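Local structure of chintase (Rhizomucor miehei, 5YUQ) at residues 3-9 with 347-353; 300-304 with 315-319. The protein probably hydrolyses the beta-1,4 glycosidic bonds of chitin, as a family 18 glycoside hydrolase with its active site in a tunnel. One frame throughout, in Å; residues are numbered along the deposited sequence.

Interaction 1 of 2, residues 3-9 with 347-353; sequences KLSAYVV and VMLWSLE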
loop_
_atom_site.group_PDB
_atom_site.type_symbol
_atom_site.label_atom_id
_atom_site.label_comp_id
_atom_site.label_asym_id
_atom_site.label_seq_id
_atom_site.Cartn_x
_atom_site.Cartn_y
_atom_site.Cartn_z
ATOM N N LYS A 3 10.293 -6.464 -10.927
ATOM C CA LYS A 3 10.987 -5.234 -10.550
ATOM C C LYS A 3 10.031 -4.084 -10.261
ATOM O O LYS A 3 10.235 -3.328 -9.315
ATOM C CB LYS A 3 11.999 -4.834 -11.631
ATOM C CG LYS A 3 13.200 -5.790 -11.734
ATOM C CD LYS A 3 14.044 -5.721 -10.470
ATOM C CE LYS A 3 15.279 -6.616 -10.542
ATOM N NZ LYS A 3 15.030 -7.978 -9.993
ATOM N N LEU A 4 9.025 -3.962 -11.093
ATOM C CA LEU A 4 8.039 -2.890 -10.938
ATOM C C LEU A 4 6.648 -3.456 -11.012
ATOM O O LEU A 4 6.262 -3.921 -12.030
ATOM C CB LEU A 4 8.315 -1.803 -12.022
ATOM C CG LEU A 4 7.646 -0.482 -11.745
ATOM C CD1 LEU A 4 8.064 0.512 -12.837
ATOM C CD2 LEU A 4 6.224 -0.708 -11.850
ATOM N N SER A 5 5.897 -3.439 -9.892
ATOM C CA SER A 5 4.541 -3.965 -9.833
ATOM C C SER A 5 3.579 -2.820 -9.646
ATOM O O SER A 5 3.830 -1.913 -8.866
ATOM C CB SER A 5 4.399 -4.920 -8.662
ATOM O OG SER A 5 5.293 -6.014 -8.811
ATOM N N ALA A 6 2.470 -2.866 -10.370
ATOM C CA ALA A 6 1.501 -1.788 -10.312
ATOM C C ALA A 6 0.165 -2.329 -9.848
ATOM O O ALA A 6 -0.383 -3.243 -10.466
ATOM C CB ALA A 6 1.352 -1.161 -11.690
ATOM N N TYR A 7 -0.370 -1.757 -8.772
ATOM C CA TYR A 7 -1.738 -2.065 -8.383
ATOM C C TYR A 7 -2.714 -1.349 -9.299
ATOM O O TYR A 7 -2.533 -0.176 -9.623
ATOM C CB TYR A 7 -2.003 -1.643 -6.940
ATOM C CG TYR A 7 -1.474 -2.631 -5.932
ATOM C CD1 TYR A 7 -0.182 -2.521 -5.446
ATOM C CD2 TYR A 7 -2.263 -3.680 -5.473
ATOM C CE1 TYR A 7 0.316 -3.428 -4.522
ATOM C CE2 TYR A 7 -1.777 -4.589 -4.521
ATOM C CZ TYR A 7 -0.484 -4.461 -4.069
ATOM O OH TYR A 7 0.005 -5.361 -3.150
ATOM N N VAL A 8 -3.738 -2.076 -9.730
ATOM C CA VAL A 8 -4.889 -1.465 -10.375
ATOM C C VAL A 8 -6.086 -1.867 -9.541
ATOM O O VAL A 8 -6.068 -2.918 -8.891
ATOM C CB VAL A 8 -5.059 -1.937 -11.824
ATOM C CG1 VAL A 8 -3.850 -1.522 -12.648
ATOM C CG2 VAL A 8 -5.277 -3.449 -11.895
ATOM N N VAL A 9 -7.112 -1.028 -9.532
ATOM C CA VAL A 9 -8.242 -1.246 -8.642
ATOM C C VAL A 9 -9.532 -1.527 -9.406
ATOM O O VAL A 9 -9.822 -0.890 -10.415
ATOM C CB VAL A 9 -8.423 -0.077 -7.629
ATOM C CG1 VAL A 9 -7.174 0.066 -6.760
ATOM C CG2 VAL A 9 -8.739 1.247 -8.342
ATOM N N VAL A 347 10.050 -2.213 -6.627
ATOM C CA VAL A 347 9.132 -1.258 -6.081
ATOM C C VAL A 347 7.754 -1.596 -6.586
ATOM O O VAL A 347 7.588 -2.263 -7.579
ATOM C CB VAL A 347 9.445 0.188 -6.566
ATOM C CG1 VAL A 347 10.774 0.647 -6.060
ATOM C CG2 VAL A 347 9.261 0.287 -8.082
ATOM N N MET A 348 6.754 -1.133 -5.835
ATOM C CA MET A 348 5.391 -1.259 -6.319
ATOM C C MET A 348 4.707 0.071 -6.115
ATOM O O MET A 348 5.186 0.898 -5.349
ATOM C CB MET A 348 4.625 -2.417 -5.651
ATOM C CG MET A 348 4.427 -2.319 -4.134
ATOM S SD MET A 348 3.038 -1.242 -3.686
ATOM C CE MET A 348 2.758 -1.790 -2.001
ATOM N N LEU A 349 3.581 0.267 -6.786
ATOM C CA LEU A 349 2.896 1.546 -6.719
ATOM C C LEU A 349 1.413 1.367 -6.438
ATOM O O LEU A 349 0.788 0.427 -6.933
ATOM C CB LEU A 349 3.105 2.336 -8.015
ATOM C CG LEU A 349 2.484 1.747 -9.284
ATOM C CD1 LEU A 349 1.149 2.426 -9.577
ATOM C CD2 LEU A 349 3.418 1.876 -10.475
ATOM N N TRP A 350 0.871 2.277 -5.635
ATOM C CA TRP A 350 -0.567 2.375 -5.414
ATOM C C TRP A 350 -1.042 3.772 -5.797
ATOM O O TRP A 350 -0.662 4.741 -5.141
ATOM C CB TRP A 350 -0.928 2.136 -3.934
ATOM C CG TRP A 350 -2.410 2.232 -3.748
ATOM C CD1 TRP A 350 -3.157 3.376 -3.619
ATOM C CD2 TRP A 350 -3.332 1.149 -3.749
ATOM N NE1 TRP A 350 -4.490 3.058 -3.522
ATOM C CE2 TRP A 350 -4.622 1.692 -3.596
ATOM C CE3 TRP A 350 -3.193 -0.241 -3.845
ATOM C CZ2 TRP A 350 -5.764 0.895 -3.548
ATOM C CZ3 TRP A 350 -4.322 -1.028 -3.798
ATOM C CH2 TRP A 350 -5.590 -0.462 -3.652
ATOM N N SER A 351 -1.865 3.912 -6.837
ATOM C CA SER A 351 -2.229 2.862 -7.779
ATOM C C SER A 351 -2.225 3.485 -9.182
ATOM O O SER A 351 -2.205 4.715 -9.332
ATOM C CB SER A 351 -3.600 2.268 -7.436
ATOM O OG SER A 351 -4.574 3.297 -7.335
ATOM N N LEU A 352 -2.245 2.636 -10.203
ATOM C CA LEU A 352 -1.869 3.039 -11.555
ATOM C C LEU A 352 -2.746 4.117 -12.178
ATOM O O LEU A 352 -2.255 4.960 -12.932
ATOM C CB LEU A 352 -1.816 1.799 -12.457
ATOM C CG LEU A 352 -1.214 2.009 -13.842
ATOM C CD1 LEU A 352 0.180 2.598 -13.731
ATOM C CD2 LEU A 352 -1.176 0.689 -14.599
ATOM N N GLU A 353 -4.035 4.109 -11.859
ATOM C CA GLU A 353 -4.952 5.037 -12.512
ATOM C C GLU A 353 -4.734 6.472 -12.036
ATOM O O GLU A 353 -5.269 7.409 -12.618
ATOM C CB GLU A 353 -6.407 4.590 -12.310
ATOM C CG GLU A 353 -7.072 5.090 -11.032
ATOM C CD GLU A 353 -6.554 4.440 -9.768
ATOM O OE1 GLU A 353 -5.782 3.451 -9.831
ATOM O OE2 GLU A 353 -6.939 4.913 -8.677
HETATM O O HOH W 1 7.624 -5.261 -7.632
HETATM O O HOH W 2 -6.693 1.312 -11.198
#

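Interaction 2 of 2, residues 300-304 with 315-319; sequences SGWVT and AYSFS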
loop_
_atom_site.group_PDB
_atom_site.type_symbol
_atom_site.label_atom_id
_atom_site.label_comp_id
_atom_site.label_asym_id
_atom_site.label_seq_id
_atom_site.Cartn_x
_atom_site.Cartn_y
_atom_site.Cartn_z
ATOM N N SER A 300 -3.273 27.548 -8.204
ATOM C CA SER A 300 -4.462 27.068 -7.502
ATOM C C SER A 300 -4.448 27.311 -5.996
ATOM O O SER A 300 -5.117 26.604 -5.248
ATOM C CB SER A 300 -4.693 25.584 -7.791
ATOM O OG SER A 300 -4.877 25.381 -9.181
ATOM N N GLY A 301 -3.687 28.308 -5.561
ATOM C CA GLY A 301 -3.691 28.701 -4.162
ATOM C C GLY A 301 -2.713 27.924 -3.303
ATOM O O GLY A 301 -2.800 27.967 -2.075
ATOM N N TRP A 302 -1.785 27.221 -3.947
ATOM C CA TRP A 302 -0.780 26.436 -3.232
ATOM C C TRP A 302 0.598 27.076 -3.294
ATOM O O TRP A 302 0.949 27.712 -4.283
ATOM C CB TRP A 302 -0.692 25.027 -3.829
ATOM C CG TRP A 302 -1.942 24.241 -3.670
ATOM C CD1 TRP A 302 -2.987 24.167 -4.548
ATOM C CD2 TRP A 302 -2.291 23.417 -2.560
ATOM N NE1 TRP A 302 -3.963 23.344 -4.050
ATOM C CE2 TRP A 302 -3.561 22.868 -2.825
ATOM C CE3 TRP A 302 -1.652 23.089 -1.357
ATOM C CZ2 TRP A 302 -4.203 22.007 -1.934
ATOM C CZ3 TRP A 302 -2.290 22.233 -0.477
ATOM C CH2 TRP A 302 -3.550 21.704 -0.772
ATOM N N VAL A 303 1.373 26.901 -2.232
ATOM C CA VAL A 303 2.786 27.252 -2.233
ATOM C C VAL A 303 3.561 25.968 -1.927
ATOM O O VAL A 303 3.315 25.308 -0.909
ATOM C CB VAL A 303 3.104 28.339 -1.195
ATOM C CG1 VAL A 303 4.603 28.583 -1.124
ATOM C CG2 VAL A 303 2.359 29.640 -1.535
ATOM N N THR A 304 4.487 25.607 -2.810
ATOM C CA THR A 304 5.165 24.312 -2.700
ATOM C C THR A 304 6.532 24.405 -2.009
ATOM O O THR A 304 7.231 25.412 -2.126
ATOM C CB THR A 304 5.281 23.635 -4.080
ATOM O OG1 THR A 304 3.977 23.522 -4.660
ATOM C CG2 THR A 304 5.874 22.244 -3.957
ATOM N N ALA A 315 2.996 21.039 0.125
ATOM C CA ALA A 315 2.473 22.319 -0.320
ATOM C C ALA A 315 1.460 22.824 0.684
ATOM O O ALA A 315 0.775 22.041 1.337
ATOM C CB ALA A 315 1.851 22.187 -1.706
ATOM N N TYR A 316 1.377 24.141 0.822
ATOM C CA TYR A 316 0.424 24.721 1.747
ATOM C C TYR A 316 -0.576 25.599 1.003
ATOM O O TYR A 316 -0.198 26.414 0.162
ATOM C CB TYR A 316 1.137 25.541 2.819
ATOM C CG TYR A 316 0.171 26.164 3.800
ATOM C CD1 TYR A 316 -0.517 25.380 4.720
ATOM C CD2 TYR A 316 -0.070 27.528 3.793
ATOM C CE1 TYR A 316 -1.417 25.948 5.618
ATOM C CE2 TYR A 316 -0.963 28.097 4.685
ATOM C CZ TYR A 316 -1.629 27.301 5.589
ATOM O OH TYR A 316 -2.517 27.880 6.466
ATOM N N SER A 317 -1.854 25.409 1.315
ATOM C CA SER A 317 -2.905 26.267 0.790
ATOM C C SER A 317 -3.484 27.075 1.931
ATOM O O SER A 317 -4.117 26.519 2.823
ATOM C CB SER A 317 -4.015 25.429 0.154
ATOM O OG SER A 317 -5.135 26.254 -0.157
ATOM N N PHE A 318 -3.293 28.394 1.890
ATOM C CA PHE A 318 -3.804 29.253 2.949
ATOM C C PHE A 318 -5.325 29.101 3.005
ATOM O O PHE A 318 -5.923 29.061 4.078
ATOM C CB PHE A 318 -3.394 30.709 2.709
ATOM C CG PHE A 318 -3.684 31.603 3.873
ATOM C CD1 PHE A 318 -2.752 31.787 4.883
ATOM C CD2 PHE A 318 -4.904 32.250 3.966
ATOM C CE1 PHE A 318 -3.027 32.606 5.966
ATOM C CE2 PHE A 318 -5.193 33.059 5.043
ATOM C CZ PHE A 318 -4.256 33.245 6.050
ATOM N N SER A 319 -5.942 28.994 1.830
ATOM C CA SER A 319 -7.371 28.705 1.750
ATOM C C SER A 319 -7.642 27.295 2.272
ATOM O O SER A 319 -7.194 26.310 1.686
ATOM C CB SER A 319 -7.865 28.834 0.310
ATOM O OG SER A 319 -9.225 28.459 0.212
HETATM O O HOH W 3 -6.106 26.091 -2.732
HETATM O O HOH W 4 -4.762 29.509 -0.831
#

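Interaction 1 of 2, residues 3-9 with 347-353
Val347 opens a parallel beta pairing by donating from N to Lys3 O (2.9 Å); its O accepts from Ser5 N at 3.1 Å and, through water 1, is linked to Ser5 OG, which also bonds His24. Met348 lies on the face of Ser5, its SD at the edge of the Tyr7 ring (SD to CE1 3.6 Å), a Met-aromatic contact. Leu349 continues the pairing, N to Ser5 O (3.0 Å) and O from Tyr7 N (3.1 Å), while CD2 packs on Ala6 CB at 3.9 Å. Trp350 then rests on Tyr7 and Val9 (CH2 to Val9 CG1 3.5 Å). The cis peptide before Ser351 shifts the register by one residue, so Leu352 N meets Tyr7 O at 2.9 Å. In family 18, a tryptophan before such a cis bond typically floors the catalytic cleft, a role Trp350 probably shares. These strands close the TIM barrel: 4-9 continues to 24-32, 346-350 to 228-240, Tyr7 OH reaches Asn103 on strand 101-105, and helix 360-363 packs on Leu4, Leu349 and Leu352.

Interaction 2 of 2, residues 300-304 with 315-319
Leading into strand 302-307, Ser300 adopts a left-handed conformation and is linked to the partner segment by a water: water 3 donates to both Ser300 O and Ser317 OG, each at 2.8 Å. The same Ser317 OG donates a hydrogen bond to Ser319 O at 2.8 Å, tying the end of the second strand to the residues that follow. Gly301 also has a positive phi, where a CB would jam against the preceding carbonyl. Its O receives a CA-H...O contact from Ser317 (CA to O 3.3 Å), and water 4 links it to Ser319 N, donating to Gly301 O at 2.8 Å and accepting from Ser319 N at 3.0 Å. At Trp302 the indole folds over the opposing strand, with Ser317 CB 3.6 Å from the centroid of its six-membered ring, almost on the normal: a CH-pi contact. Trp302 CE3 also meets Ala315 CB at 3.6 Å, and Ile295, Lys322 and Leu324 pack around the ring. The strands form an antiparallel beta hairpin, 302-307 with 312-317, in the chain between the last two barrel strands, consistent with the insertion domain that many family 18 chitinases carry there. Val303 supplies its hydrogen-bonded pair with Tyr316: Val303 N donates to Tyr316 O at 2.9 Å, and Tyr316 N to Val303 O at 2.8 Å. Their side chains lie on the face away from Trp302, where Tyr316 OH bonds Ser321 OG. Thr304 returns to the face of Trp302 as the non-hydrogen-bonded partner of Ala315, OG1 lying 3.9 Å from Ala315 CB and bonding Ile295 O.

From the N terminus, the chain lays down strand 4-9 and then the barrel strands from 24-32 to 228-240. Beyond this last strand it leaves the regular barrel order and builds the hairpin of interaction 2, a local closure with ten residues between the two segments. Strand 322-325 follows, pairing with both the hairpin and 228-240, before strand 346-350 completes interaction 1 across 337 intervening residues. The short loop therefore falls wholly within the long one, and the two do not cross. The centres of interactions 1 and 2 are about 28 Å apart, and the nearest atoms of interactions 1 and 2 about 18 Å apart; interaction 1 joins first and last barrel strands, interaction 2 the outlying hairpin, connected through the shared sheet.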